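Local coordinates for virulence associated protein VapB (Rhodococcus equi, PDB 4CV7) that is of unknown molecular function but belongs to a plasmid-encoded virulence-associated family and folds into an eight-stranded antiparallel beta-barrel of two Greek-key motifs, at residues S14-Q19 against T39-G44; Q19-Y24 against G33-L38. All blocks are in the same frame, centred on the assembly; numbering follows the deposited sequence. Where two conformers were deposited one is given.

Contact 1: residues S14-Q19 against T39-G44; sequences SAAVYQ and TIPGAG
Ser14 and Gly42 pair at one end of the Greek-key barrel that forms the C-terminal part of VapB, where the turn joining strands 4-14 and 18-25 meets the connection that leads from strand 29-37 over to strand 42-52. This is how a Greek key closes: strand 42-52 skips two neighbours and is zipped to the first strand. The tight part of the contact is an antiparallel hydrogen-bonded pair. Ser14 N gives a nearly straight bond to Gly42 O (2.8 Å), which it meets nearly along the C=O axis, and Gly42 N returns one to Ser14 O at 3.0 Å, also straight at the hydrogen but with the donor well off the carbonyl axis.

The buried Ser14 side chain works on both segments. With OG anti to the backbone N (chi1 -179°), the hydroxyl gives a weak bond to Ile40 O at 3.2 Å and accepts from Ala16 N at 2.9 Å, an ST turn seen in one of the two modelled conformers of Ala16. One small group thus ties the turn to itself and to the incoming connection. The CG2 methyl of Thr39 packs beside both this hydroxyl and the Gln19 amide, 3.4 Å from Ser14 OG and 3.5 Å from Gln19 NE2. Thr39 OG1 turns instead to Ala96 O and Val98 N, so that Thr39 also anchors the connection to a more distant loop.

Toward solvent the packing thins. Ala15 points its CB away from 39-44, Ile40 points its own away from 14-19, and the apolar contact amounts to little more than Ala16 CB and Pro41 CD, 4.4 Å apart. Where Ala16 approaches the buried Thr39, Thr39 N bonds to Ala16 O in that same conformer, with a tentative CA-H...O contact of 3.1 Å from Ala16 CA to Thr39 O.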
ATOM      1  N   SER A  14      -5.846  -0.221  11.696  1.00 17.08           N
ATOM      2  CA  SER A  14      -5.833  -1.616  12.059  1.00 17.01           C
ATOM      3  C   SER A  14      -6.844  -1.957  13.134  1.00 16.76           C
ATOM      4  O   SER A  14      -6.800  -1.296  14.187  1.00 16.73           O
ATOM      5  CB  SER A  14      -4.455  -2.000  12.528  1.00 19.05           C
ATOM      6  OG  SER A  14      -4.430  -3.414  12.886  1.00 21.77           O
ATOM      7  N   ALA A  15      -7.570  -3.073  12.924  0.54 16.37           N
ATOM      8  CA  ALA A  15      -8.300  -3.781  13.978  0.54 17.71           C
ATOM      9  C   ALA A  15      -7.630  -5.039  14.501  0.54 19.34           C
ATOM     10  O   ALA A  15      -8.306  -5.861  15.042  0.54 20.33           O
ATOM     11  CB  ALA A  15      -9.708  -4.101  13.460  0.54 17.73           C
ATOM     12  N   ALA A  16      -6.313  -5.106  14.388  0.54 19.59           N
ATOM     13  CA  ALA A  16      -5.436  -6.215  14.811  0.54 18.58           C
ATOM     14  C   ALA A  16      -5.309  -7.203  13.657  0.54 17.61           C
ATOM     15  O   ALA A  16      -4.247  -7.287  13.024  0.54 18.66           O
ATOM     16  CB  ALA A  16      -5.911  -6.877  16.023  0.54 19.40           C
ATOM     17  N   VAL A  17      -6.358  -7.973  13.385  0.54 17.48           N
ATOM     18  CA  VAL A  17      -6.363  -8.882  12.196  0.54 17.82           C
ATOM     19  C   VAL A  17      -6.734  -8.272  10.836  0.54 17.26           C
ATOM     20  O   VAL A  17      -6.364  -8.836   9.814  0.54 18.06           O
ATOM     21  CB  VAL A  17      -7.225 -10.172  12.309  0.54 19.76           C
ATOM     22  CG1 VAL A  17      -6.706 -11.043  13.322  0.54 20.40           C
ATOM     23  CG2 VAL A  17      -8.679  -9.912  12.485  0.54 19.37           C
ATOM     24  N   TYR A  18      -7.542  -7.199  10.805  1.00 17.47           N
ATOM     25  CA  TYR A  18      -7.888  -6.518   9.607  1.00 17.06           C
ATOM     26  C   TYR A  18      -7.223  -5.121   9.584  1.00 16.52           C
ATOM     27  O   TYR A  18      -7.212  -4.463  10.583  1.00 16.61           O
ATOM     28  CB  TYR A  18      -9.391  -6.378   9.509  1.00 18.05           C
ATOM     29  CG  TYR A  18      -9.867  -5.492   8.427  1.00 18.78           C
ATOM     30  CD1 TYR A  18      -9.933  -5.863   7.110  1.00 19.50           C
ATOM     31  CD2 TYR A  18     -10.154  -4.153   8.742  1.00 19.90           C
ATOM     32  CE1 TYR A  18     -10.309  -4.960   6.153  1.00 19.65           C
ATOM     33  CE2 TYR A  18     -10.448  -3.216   7.823  1.00 20.22           C
ATOM     34  CZ  TYR A  18     -10.623  -3.555   6.516  1.00 20.04           C
ATOM     35  OH  TYR A  18     -10.938  -2.637   5.531  1.00 23.19           O
ATOM     36  N   GLN A  19      -6.819  -4.754   8.361  1.00 15.74           N
ATOM     37  CA  GLN A  19      -6.319  -3.345   8.166  1.00 16.11           C
ATOM     38  C   GLN A  19      -6.873  -2.757   6.914  1.00 17.10           C
ATOM     39  O   GLN A  19      -6.910  -3.387   5.842  1.00 18.21           O
ATOM     40  CB  GLN A  19      -4.777  -3.330   8.018  1.00 16.19           C
ATOM     41  CG  GLN A  19      -4.114  -3.904   9.264  1.00 16.27           C
ATOM     42  CD  GLN A  19      -3.945  -5.417   9.208  1.00 17.07           C
ATOM     43  OE1 GLN A  19      -3.592  -5.905   8.136  1.00 18.22           O
ATOM     44  NE2 GLN A  19      -4.254  -6.108  10.281  1.00 18.40           N
ATOM     45  N   THR A  39      -1.220  -7.804  13.491  1.00 23.09           N
ATOM     46  CA  THR A  39      -0.650  -6.613  13.996  1.00 25.71           C
ATOM     47  C   THR A  39      -1.431  -5.953  15.125  1.00 26.92           C
ATOM     48  O   THR A  39      -2.447  -6.529  15.521  1.00 26.92           O
ATOM     49  CB  THR A  39      -0.409  -5.634  12.955  1.00 25.46           C
ATOM     50  OG1 THR A  39       0.365  -4.540  13.487  1.00 28.81           O
ATOM     51  CG2 THR A  39      -1.569  -5.125  12.313  1.00 22.78           C
ATOM     52  N   ILE A  40      -0.811  -4.905  15.676  1.00 26.13           N
ATOM     53  CA  ILE A  40      -1.323  -4.076  16.743  1.00 26.97           C
ATOM     54  C   ILE A  40      -2.468  -3.165  16.256  1.00 26.37           C
ATOM     55  O   ILE A  40      -2.341  -2.543  15.190  1.00 29.85           O
ATOM     56  CB  ILE A  40      -0.082  -3.149  17.299  1.00 30.93           C
ATOM     57  CG1 ILE A  40       1.089  -4.069  17.735  1.00 37.87           C
ATOM     58  CG2 ILE A  40      -0.356  -2.089  18.321  1.00 35.33           C
ATOM     59  CD1 ILE A  40       0.597  -5.028  18.773  1.00 38.76           C
ATOM     60  N   PRO A  41      -3.540  -3.091  17.043  1.00 21.86           N
ATOM     61  CA  PRO A  41      -4.582  -2.172  16.631  1.00 20.61           C
ATOM     62  C   PRO A  41      -4.160  -0.716  16.758  1.00 20.06           C
ATOM     63  O   PRO A  41      -3.297  -0.341  17.585  1.00 23.55           O
ATOM     64  CB  PRO A  41      -5.741  -2.523  17.576  1.00 22.38           C
ATOM     65  CG  PRO A  41      -5.108  -3.196  18.803  1.00 25.79           C
ATOM     66  CD  PRO A  41      -3.822  -3.726  18.328  1.00 25.08           C
ATOM     67  N   GLY A  42      -4.716   0.106  15.909  1.00 20.15           N
ATOM     68  CA  GLY A  42      -4.342   1.528  15.888  1.00 20.90           C
ATOM     69  C   GLY A  42      -4.434   2.106  14.527  1.00 21.39           C
ATOM     70  O   GLY A  42      -4.867   1.494  13.640  1.00 21.72           O
ATOM     71  N   ALA A  43      -4.022   3.343  14.345  1.00 24.00           N
ATOM     72  CA  ALA A  43      -4.178   4.082  13.136  1.00 27.37           C
ATOM     73  C   ALA A  43      -2.898   4.819  12.997  1.00 31.09           C
ATOM     74  O   ALA A  43      -2.334   5.298  13.997  1.00 32.55           O
ATOM     75  CB  ALA A  43      -5.352   5.007  13.260  1.00 29.57           C
ATOM     76  N   GLY A  44      -2.416   5.009  11.804  1.00 24.65           N
ATOM     77  CA  GLY A  44      -1.383   5.977  11.566  1.00 25.67           C
ATOM     78  C   GLY A  44      -1.225   6.424  10.142  1.00 23.87           C
ATOM     79  O   GLY A  44      -1.750   5.811   9.297  1.00 22.47           O
TER

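Contact 2: residues Q19-Y24 against G33-L38; sequences QKFHVY and GDAGGL
Gln19, Lys20 and Phe21 pair with Ala35, Asp34 and Gly33 in the antiparallel hairpin of strands 18-25 and 29-37, two adjacent staves of the Greek-key barrel. The first shell is backbone. Gln19 with Ala35 and Phe21 with Gly33 are hydrogen-bonded pairs, each closed by two nearly straight N-H...O bonds, such as Ala35 N to Gln19 O at 2.8 Å. Lys20 with Asp34 is the non-hydrogen-bonded pair between them.

That middle pair is held by its side chains, which lie alongside each other on the face opposite Phe21. In the lysine, chi2 (72°) and chi3 (89°) bend CD and CE round past Gly33 O, and NZ, carried on an extended last bond, forms a salt bridge with Asp34 OD1 at 2.8 Å, reached from the syn side and 30° out of the carboxylate plane. On the other face, Phe21 CE1 rests 4.4 Å from Ala35 CB, next to the end of the Gln19 side chain. There Gln19 OE1 lies against the backbone of Gly36 and Gly37, while NE2 reaches on to Gly37 O from above its carbonyl plane (3.2 Å).

A second shell positions these groups. Phe65 meets the Phe21 ring edge-to-face within the barrel, and Tyr67 touches Phe21 and Ala35 and weakly bonds Gln19 OE1. On the outer face Asp32 forms another salt bridge with Lys20, and a cobalt(II) ion lies about 4 Å from the Asp34 side chain. Asp34 OD1 serves two donors, accepting from Tyr18 OH as well as from Lys20 NZ.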
ATOM      1  N   GLN A  19      -6.819  -4.754   8.361  1.00 15.74           N
ATOM      2  CA  GLN A  19      -6.319  -3.345   8.166  1.00 16.11           C
ATOM      3  C   GLN A  19      -6.873  -2.757   6.914  1.00 17.10           C
ATOM      4  O   GLN A  19      -6.910  -3.387   5.842  1.00 18.21           O
ATOM      5  CB  GLN A  19      -4.777  -3.330   8.018  1.00 16.19           C
ATOM      6  CG  GLN A  19      -4.114  -3.904   9.264  1.00 16.27           C
ATOM      7  CD  GLN A  19      -3.945  -5.417   9.208  1.00 17.07           C
ATOM      8  OE1 GLN A  19      -3.592  -5.905   8.136  1.00 18.22           O
ATOM      9  NE2 GLN A  19      -4.254  -6.108  10.281  1.00 18.40           N
ATOM     10  N   LYS A  20      -7.262  -1.455   6.993  1.00 16.20           N
ATOM     11  CA  LYS A  20      -7.587  -0.694   5.800  1.00 16.10           C
ATOM     12  C   LYS A  20      -6.450   0.267   5.494  1.00 15.11           C
ATOM     13  O   LYS A  20      -5.996   1.009   6.348  1.00 17.23           O
ATOM     14  CB  LYS A  20      -8.804   0.127   6.143  1.00 17.64           C
ATOM     15  CG  LYS A  20      -9.164   1.058   4.980  1.00 19.34           C
ATOM     16  CD  LYS A  20      -9.741   0.447   3.755  1.00 21.29           C
ATOM     17  CE  LYS A  20     -11.212   0.336   3.757  1.00 24.76           C
ATOM     18  NZ  LYS A  20     -11.625  -0.325   2.476  1.00 26.03           N
ATOM     19  N   PHE A  21      -5.936   0.175   4.250  1.00 15.06           N
ATOM     20  CA  PHE A  21      -4.906   1.048   3.792  1.00 15.24           C
ATOM     21  C   PHE A  21      -5.461   2.048   2.741  1.00 15.65           C
ATOM     22  O   PHE A  21      -6.258   1.639   1.891  1.00 16.33           O
ATOM     23  CB  PHE A  21      -3.750   0.241   3.087  1.00 16.00           C
ATOM     24  CG  PHE A  21      -2.791  -0.456   3.991  1.00 16.54           C
ATOM     25  CD1 PHE A  21      -3.187  -1.572   4.707  1.00 15.83           C
ATOM     26  CD2 PHE A  21      -1.470  -0.016   4.130  1.00 18.49           C
ATOM     27  CE1 PHE A  21      -2.311  -2.248   5.545  1.00 16.03           C
ATOM     28  CE2 PHE A  21      -0.591  -0.697   5.000  1.00 18.79           C
ATOM     29  CZ  PHE A  21      -1.028  -1.808   5.661  1.00 17.21           C
ATOM     30  N   HIS A  22      -4.960   3.270   2.778  1.00 16.94           N
ATOM     31  CA  HIS A  22      -5.132   4.260   1.681  1.00 18.47           C
ATOM     32  C   HIS A  22      -3.771   4.738   1.337  1.00 19.29           C
ATOM     33  O   HIS A  22      -2.909   5.022   2.170  1.00 20.75           O
ATOM     34  CB  HIS A  22      -6.020   5.407   2.091  1.00 21.68           C
ATOM     35  CG  HIS A  22      -7.424   4.964   2.278  1.00 24.67           C
ATOM     36  ND1 HIS A  22      -7.969   4.723   3.505  1.00 29.27           N
ATOM     37  CD2 HIS A  22      -8.404   4.756   1.380  1.00 29.34           C
ATOM     38  CE1 HIS A  22      -9.247   4.388   3.356  1.00 30.20           C
ATOM     39  NE2 HIS A  22      -9.534   4.420   2.076  1.00 30.18           N
ATOM     40  N   VAL A  23      -3.539   4.886   0.072  1.00 17.02           N
ATOM     41  CA  VAL A  23      -2.372   5.596  -0.421  1.00 17.06           C
ATOM     42  C   VAL A  23      -2.767   6.627  -1.438  1.00 16.70           C
ATOM     43  O   VAL A  23      -3.545   6.328  -2.365  1.00 16.96           O
ATOM     44  CB  VAL A  23      -1.306   4.658  -1.118  1.00 19.14           C
ATOM     45  CG1 VAL A  23      -0.101   5.400  -1.640  1.00 20.31           C
ATOM     46  CG2 VAL A  23      -0.893   3.553  -0.180  1.00 21.12           C
ATOM     47  N   TYR A  24      -2.191   7.798  -1.384  1.00 16.49           N
ATOM     48  CA  TYR A  24      -2.453   8.886  -2.341  1.00 17.73           C
ATOM     49  C   TYR A  24      -1.224   8.953  -3.243  1.00 17.36           C
ATOM     50  O   TYR A  24      -0.122   9.298  -2.785  1.00 19.18           O
ATOM     51  CB  TYR A  24      -2.759  10.179  -1.599  1.00 20.38           C
ATOM     52  CG  TYR A  24      -3.949   9.912  -0.653  1.00 22.40           C
ATOM     53  CD1 TYR A  24      -5.207   9.808  -1.209  1.00 27.87           C
ATOM     54  CD2 TYR A  24      -3.826   9.609   0.708  1.00 25.15           C
ATOM     55  CE1 TYR A  24      -6.313   9.483  -0.465  1.00 27.82           C
ATOM     56  CE2 TYR A  24      -4.985   9.239   1.454  1.00 27.78           C
ATOM     57  CZ  TYR A  24      -6.184   9.194   0.847  1.00 29.99           C
ATOM     58  OH  TYR A  24      -7.387   8.863   1.409  1.00 37.38           O
ATOM     59  N   GLY A  33      -6.981  -0.377  -0.000  1.00 15.42           N
ATOM     60  CA  GLY A  33      -6.653  -1.802   0.240  1.00 15.68           C
ATOM     61  C   GLY A  33      -7.136  -2.345   1.552  1.00 15.48           C
ATOM     62  O   GLY A  33      -7.252  -1.645   2.536  1.00 16.67           O
ATOM     63  N   ASP A  34      -7.531  -3.616   1.492  1.00 15.26           N
ATOM     64  CA  ASP A  34      -8.116  -4.304   2.613  1.00 16.11           C
ATOM     65  C   ASP A  34      -7.247  -5.531   2.894  1.00 15.71           C
ATOM     66  O   ASP A  34      -7.234  -6.407   2.052  1.00 15.83           O
ATOM     67  CB  ASP A  34      -9.531  -4.738   2.249  1.00 18.79           C
ATOM     68  CG  ASP A  34     -10.426  -3.552   2.021  1.00 20.30           C
ATOM     69  OD1 ASP A  34     -10.868  -2.940   2.980  1.00 22.16           O
ATOM     70  OD2 ASP A  34     -10.827  -3.372   0.895  1.00 28.73           O
ATOM     71  N   ALA A  35      -6.614  -5.546   4.044  1.00 15.45           N
ATOM     72  CA  ALA A  35      -5.626  -6.586   4.347  1.00 15.03           C
ATOM     73  C   ALA A  35      -6.065  -7.346   5.561  1.00 14.93           C
ATOM     74  O   ALA A  35      -6.763  -6.880   6.449  1.00 16.76           O
ATOM     75  CB  ALA A  35      -4.266  -6.039   4.556  1.00 15.34           C
ATOM     76  N   GLY A  36      -5.548  -8.605   5.676  1.00 14.72           N
ATOM     77  CA  GLY A  36      -5.386  -9.286   6.916  1.00 15.29           C
ATOM     78  C   GLY A  36      -3.955  -9.318   7.334  1.00 15.85           C
ATOM     79  O   GLY A  36      -3.055  -9.372   6.470  1.00 16.16           O
ATOM     80  N   GLY A  37      -3.724  -9.429   8.603  1.00 18.94           N
ATOM     81  CA  GLY A  37      -2.348  -9.467   9.114  1.00 19.25           C
ATOM     82  C   GLY A  37      -2.321  -9.524  10.584  1.00 19.74           C
ATOM     83  O   GLY A  37      -3.202  -9.021  11.233  1.00 21.66           O
ATOM     84  N   LEU A  38      -1.248  -9.909  11.163  1.00 21.13           N
ATOM     85  CA  LEU A  38      -1.122 -10.033  12.591  1.00 22.99           C
ATOM     86  C   LEU A  38      -0.450  -8.733  13.009  1.00 25.10           C
ATOM     87  O   LEU A  38       0.813  -8.570  12.920  1.00 31.26           O
ATOM     88  CB  LEU A  38      -0.317 -11.297  12.937  1.00 27.63           C
ATOM     89  CG  LEU A  38      -1.068 -12.587  12.647  1.00 29.99           C
ATOM     90  CD1 LEU A  38      -0.131 -13.771  12.919  1.00 35.44           C
ATOM     91  CD2 LEU A  38      -2.341 -12.686  13.391  1.00 32.74           C
TER

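The two contacts share Gln19 and strand 18-25 but lie at different depths in the Greek key. Contact 2 joins strands that follow each other in the chain along the barrel wall, with a regular run of backbone pairs, a mostly apolar inner face that also carries the Gln19 amide, and a charged outer one. Contact 1, about 9 Å away between centres, lies at the barrel end and is mostly turn and connection; a single bridge and a serine hydroxyl do much of its work, and its outer side is exposed. Segment 33-38 runs directly into 39-44, so both contacts act on one continuous chain. They also touch directly: Val17 O and Gly37 N are probably hydrogen-bonded, at 3.0 Å.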